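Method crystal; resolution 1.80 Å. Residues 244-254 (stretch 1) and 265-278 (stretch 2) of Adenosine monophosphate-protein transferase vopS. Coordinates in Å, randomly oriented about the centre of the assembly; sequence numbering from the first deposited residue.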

# COMPACT_ATOMS: atom_id res chain seq x y z
N MET A 244 2.36 2.26 2.90
CA MET A 244 3.02 3.57 3.02
C MET A 244 1.98 4.68 3.16
O MET A 244 2.14 5.60 3.97
CB MET A 244 3.91 3.83 1.80
CG MET A 244 5.24 3.04 1.78
SD MET A 244 6.25 3.27 3.24
CE MET A 244 7.01 4.89 2.96
N LEU A 245 0.89 4.60 2.39
CA LEU A 245 -0.17 5.61 2.53
C LEU A 245 -0.74 5.58 3.96
O LEU A 245 -0.98 6.62 4.62
CB LEU A 245 -1.30 5.36 1.52
CG LEU A 245 -2.49 6.31 1.65
CD1 LEU A 245 -2.01 7.75 1.60
CD2 LEU A 245 -3.52 6.01 0.54
N LYS A 246 -0.99 4.37 4.45
CA LYS A 246 -1.57 4.20 5.77
C LYS A 246 -0.65 4.82 6.81
O LYS A 246 -1.10 5.53 7.72
CB LYS A 246 -1.80 2.71 6.04
CG LYS A 246 -2.26 2.38 7.47
CD LYS A 246 -2.48 0.88 7.59
CE LYS A 246 -2.48 0.43 9.06
NZ LYS A 246 -3.69 0.91 9.75
N GLN A 247 0.65 4.55 6.70
CA GLN A 247 1.59 5.06 7.72
C GLN A 247 1.74 6.56 7.53
O GLN A 247 1.99 7.30 8.49
CB GLN A 247 2.98 4.39 7.55
CG GLN A 247 4.13 5.08 8.29
CD GLN A 247 3.91 5.19 9.79
OE1 GLN A 247 3.25 4.33 10.41
NE2 GLN A 247 4.46 6.24 10.39
N HIS A 248 1.55 7.02 6.31
CA HIS A 248 1.66 8.47 6.02
C HIS A 248 0.58 9.22 6.78
O HIS A 248 0.85 10.25 7.41
CB HIS A 248 1.51 8.71 4.53
CG HIS A 248 1.77 10.13 4.12
ND1 HIS A 248 2.94 10.78 4.41
CD2 HIS A 248 0.98 11.03 3.47
CE1 HIS A 248 2.88 12.02 3.94
NE2 HIS A 248 1.71 12.19 3.37
N ILE A 249 -0.65 8.71 6.72
CA ILE A 249 -1.75 9.50 7.24
C ILE A 249 -2.01 9.24 8.72
O ILE A 249 -2.46 10.13 9.43
CB ILE A 249 -3.04 9.28 6.43
CG1 ILE A 249 -3.55 7.82 6.53
CG2 ILE A 249 -2.78 9.68 4.95
CD1 ILE A 249 -4.72 7.51 5.55
N GLU A 250 -1.77 8.02 9.16
CA GLU A 250 -2.03 7.66 10.56
C GLU A 250 -0.81 7.90 11.45
O GLU A 250 -0.96 7.98 12.68
CB GLU A 250 -2.45 6.19 10.66
CG GLU A 250 -3.76 5.87 9.92
CD GLU A 250 -4.09 4.39 9.92
OE1 GLU A 250 -3.31 3.55 10.45
OE2 GLU A 250 -5.15 4.03 9.34
N GLY A 251 0.35 8.06 10.83
CA GLY A 251 1.63 8.19 11.54
C GLY A 251 2.32 9.50 11.21
O GLY A 251 2.28 10.43 12.02
N PHE A 252 2.89 9.62 10.02
CA PHE A 252 3.70 10.80 9.69
C PHE A 252 2.94 12.14 9.86
O PHE A 252 3.45 13.07 10.48
CB PHE A 252 4.24 10.72 8.27
CG PHE A 252 5.14 11.88 7.91
CD1 PHE A 252 6.44 11.94 8.39
CD2 PHE A 252 4.68 12.90 7.10
CE1 PHE A 252 7.27 13.00 8.07
CE2 PHE A 252 5.51 13.98 6.77
CZ PHE A 252 6.80 14.02 7.25
N LEU A 253 1.73 12.24 9.32
CA LEU A 253 0.99 13.51 9.36
C LEU A 253 0.43 13.82 10.75
O LEU A 253 -0.06 14.91 10.99
CB LEU A 253 -0.12 13.53 8.32
CG LEU A 253 0.40 13.56 6.88
CD1 LEU A 253 -0.73 13.47 5.85
CD2 LEU A 253 1.25 14.84 6.64
N LYS A 254 0.50 12.84 11.66
CA LYS A 254 0.18 13.06 13.07
C LYS A 254 1.41 13.48 13.91
O LYS A 254 1.31 14.34 14.77
CB LYS A 254 -0.45 11.78 13.65
CG LYS A 254 -1.72 11.30 12.94
CD LYS A 254 -2.98 11.50 13.80
CE LYS A 254 -3.99 10.32 13.69
NZ LYS A 254 -3.40 8.94 14.00
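Stretch 2, residues 265-278: KHLFAGVIGYHGFT

Leu245 forms the centre of the contact between the two stretches. Its CA-to-CB bond points sideways, but the side chain (chi1 t, chi2 p) brings its end onto stretch 2: Leu245 CD1 lies 3.8 Å from Gly270 C and Leu245 CD2 lies 4.1 Å from Val271 CG2. Leu245 CD2 also approaches Gly276 CA and Phe277 CE2, each at 3.8 Å. Gly276 leaves room for Leu245: an ideal CB on Gly276 would stand 2.3 Å from Leu245 CD2. At Gly270 the room is for His248, since an ideal CB there would stand 2.6 Å from His248 CD2.

Stretch 2 enters already helical at Lys265 and runs nearly antiparallel to the helix of stretch 1, with 162° between their directions and a closest axial approach of 9.3 Å. His275 is the first residue to leave helical phi/psi, with a positive phi (58°), and the chain then brings Gly276 to 5.3 Å from Leu245, CA to CA. Because the directions oppose, later residues of stretch 1 meet earlier ones of stretch 2. Leu267 CD2 thus packs against Ile249 CG2 at 3.8 Å and Leu253 CD1 at 4.1 Å, while His266 CB lies 4.1 Å from Leu253 CD2. Stretch 1 stays helical through this region, widening into a pi-type turn at residues 248-252.

Tyr274 carries the contact toward its polar edge. Met244 CB sits over one face of its ring, 3.7 Å from the centroid, and Met244 CE reaches Tyr274 CE1 at 3.5 Å. The tyrosine in turn directs its edge toward the face of the His248 ring, with centroids 5.6 Å apart and planes at 70°. His248 links the helices by polar contacts at both ring nitrogens: NE2 donates a weak hydrogen bond to His266 O at 3.5 Å, and a water bridges ND1 of His248 (2.8 Å) and OH of Tyr274 (2.7 Å).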

# COMPACT_ATOMS: atom_id res chain seq x y z
N LYS A 265 -2.77 19.18 0.07
CA LYS A 265 -1.59 18.89 -0.74
C LYS A 265 -0.88 17.63 -0.27
O LYS A 265 -0.41 16.83 -1.09
CB LYS A 265 -0.61 20.07 -0.69
CG LYS A 265 -1.16 21.26 -1.42
CD LYS A 265 -0.11 22.38 -1.50
CE LYS A 265 -0.75 23.74 -1.39
NZ LYS A 265 -1.16 24.20 -2.71
N HIS A 266 -0.76 17.49 1.04
CA HIS A 266 -0.06 16.33 1.60
C HIS A 266 -0.86 15.06 1.38
O HIS A 266 -0.29 14.00 1.16
CB HIS A 266 0.19 16.52 3.10
CG HIS A 266 1.27 17.50 3.40
ND1 HIS A 266 2.60 17.15 3.40
CD2 HIS A 266 1.22 18.82 3.70
CE1 HIS A 266 3.33 18.22 3.69
NE2 HIS A 266 2.52 19.25 3.88
N LEU A 267 -2.18 15.15 1.43
CA LEU A 267 -3.00 13.97 1.13
C LEU A 267 -2.92 13.57 -0.33
O LEU A 267 -2.79 12.40 -0.66
CB LEU A 267 -4.45 14.21 1.55
CG LEU A 267 -4.60 14.33 3.09
CD1 LEU A 267 -6.06 14.70 3.38
CD2 LEU A 267 -4.21 13.02 3.82
N PHE A 268 -3.01 14.56 -1.21
CA PHE A 268 -2.88 14.34 -2.65
C PHE A 268 -1.53 13.68 -2.97
O PHE A 268 -1.46 12.69 -3.70
CB PHE A 268 -3.00 15.71 -3.37
CG PHE A 268 -2.74 15.65 -4.86
CD1 PHE A 268 -3.80 15.59 -5.77
CD2 PHE A 268 -1.43 15.67 -5.34
CE1 PHE A 268 -3.58 15.53 -7.10
CE2 PHE A 268 -1.20 15.62 -6.69
CZ PHE A 268 -2.27 15.53 -7.58
N ALA A 269 -0.46 14.23 -2.41
CA ALA A 269 0.89 13.70 -2.66
C ALA A 269 1.00 12.27 -2.16
O ALA A 269 1.61 11.41 -2.80
CB ALA A 269 1.96 14.59 -1.93
N GLY A 270 0.47 12.02 -0.97
CA GLY A 270 0.58 10.71 -0.36
C GLY A 270 -0.15 9.63 -1.12
O GLY A 270 0.37 8.52 -1.32
N VAL A 271 -1.38 9.90 -1.52
CA VAL A 271 -2.16 8.89 -2.23
C VAL A 271 -1.52 8.57 -3.58
O VAL A 271 -1.36 7.41 -3.93
CB VAL A 271 -3.61 9.37 -2.52
CG1 VAL A 271 -4.34 8.32 -3.39
CG2 VAL A 271 -4.33 9.61 -1.22
N ILE A 272 -1.18 9.59 -4.35
CA ILE A 272 -0.76 9.34 -5.71
C ILE A 272 0.70 8.93 -5.69
O ILE A 272 1.11 8.02 -6.42
CB ILE A 272 -0.98 10.57 -6.62
CG1 ILE A 272 -2.49 10.84 -6.77
CG2 ILE A 272 -0.38 10.33 -8.00
CD1 ILE A 272 -2.79 12.27 -7.31
N GLY A 273 1.47 9.57 -4.83
CA GLY A 273 2.92 9.37 -4.77
C GLY A 273 3.32 7.99 -4.25
O GLY A 273 4.36 7.46 -4.63
N TYR A 274 2.53 7.45 -3.34
CA TYR A 274 2.82 6.11 -2.80
C TYR A 274 2.02 5.05 -3.56
O TYR A 274 2.24 3.86 -3.34
CB TYR A 274 2.43 6.06 -1.33
CG TYR A 274 3.40 6.72 -0.37
CD1 TYR A 274 4.78 6.44 -0.44
CD2 TYR A 274 2.94 7.56 0.64
CE1 TYR A 274 5.66 7.00 0.45
CE2 TYR A 274 3.81 8.13 1.54
CZ TYR A 274 5.18 7.85 1.42
OH TYR A 274 6.07 8.39 2.28
N HIS A 275 1.10 5.47 -4.43
CA HIS A 275 0.21 4.53 -5.14
C HIS A 275 -0.57 3.73 -4.10
O HIS A 275 -0.44 2.50 -4.02
CB HIS A 275 1.00 3.58 -6.05
CG HIS A 275 1.67 4.29 -7.18
ND1 HIS A 275 1.05 4.48 -8.40
CD2 HIS A 275 2.87 4.90 -7.27
CE1 HIS A 275 1.86 5.15 -9.20
NE2 HIS A 275 2.97 5.42 -8.54
N GLY A 276 -1.35 4.42 -3.29
CA GLY A 276 -1.99 3.79 -2.14
C GLY A 276 -3.15 2.86 -2.47
O GLY A 276 -3.62 2.13 -1.57
N PHE A 277 -3.64 2.92 -3.71
CA PHE A 277 -4.74 2.05 -4.17
C PHE A 277 -4.34 1.34 -5.45
O PHE A 277 -3.44 1.79 -6.15
CB PHE A 277 -6.04 2.88 -4.38
CG PHE A 277 -6.51 3.57 -3.14
CD1 PHE A 277 -7.27 2.87 -2.19
CD2 PHE A 277 -6.13 4.85 -2.86
CE1 PHE A 277 -7.67 3.48 -1.00
CE2 PHE A 277 -6.52 5.49 -1.67
CZ PHE A 277 -7.30 4.79 -0.75
N THR A 278 -5.01 0.24 -5.78
CA THR A 278 -4.64 -0.50 -6.98
C THR A 278 -5.03 0.28 -8.23
O THR A 278 -4.39 0.15 -9.29
CB THR A 278 -5.31 -1.89 -7.02
OG1 THR A 278 -6.72 -1.74 -6.81
CG2 THR A 278 -4.74 -2.78 -5.95
O HOH W 1 5.15 9.11 4.67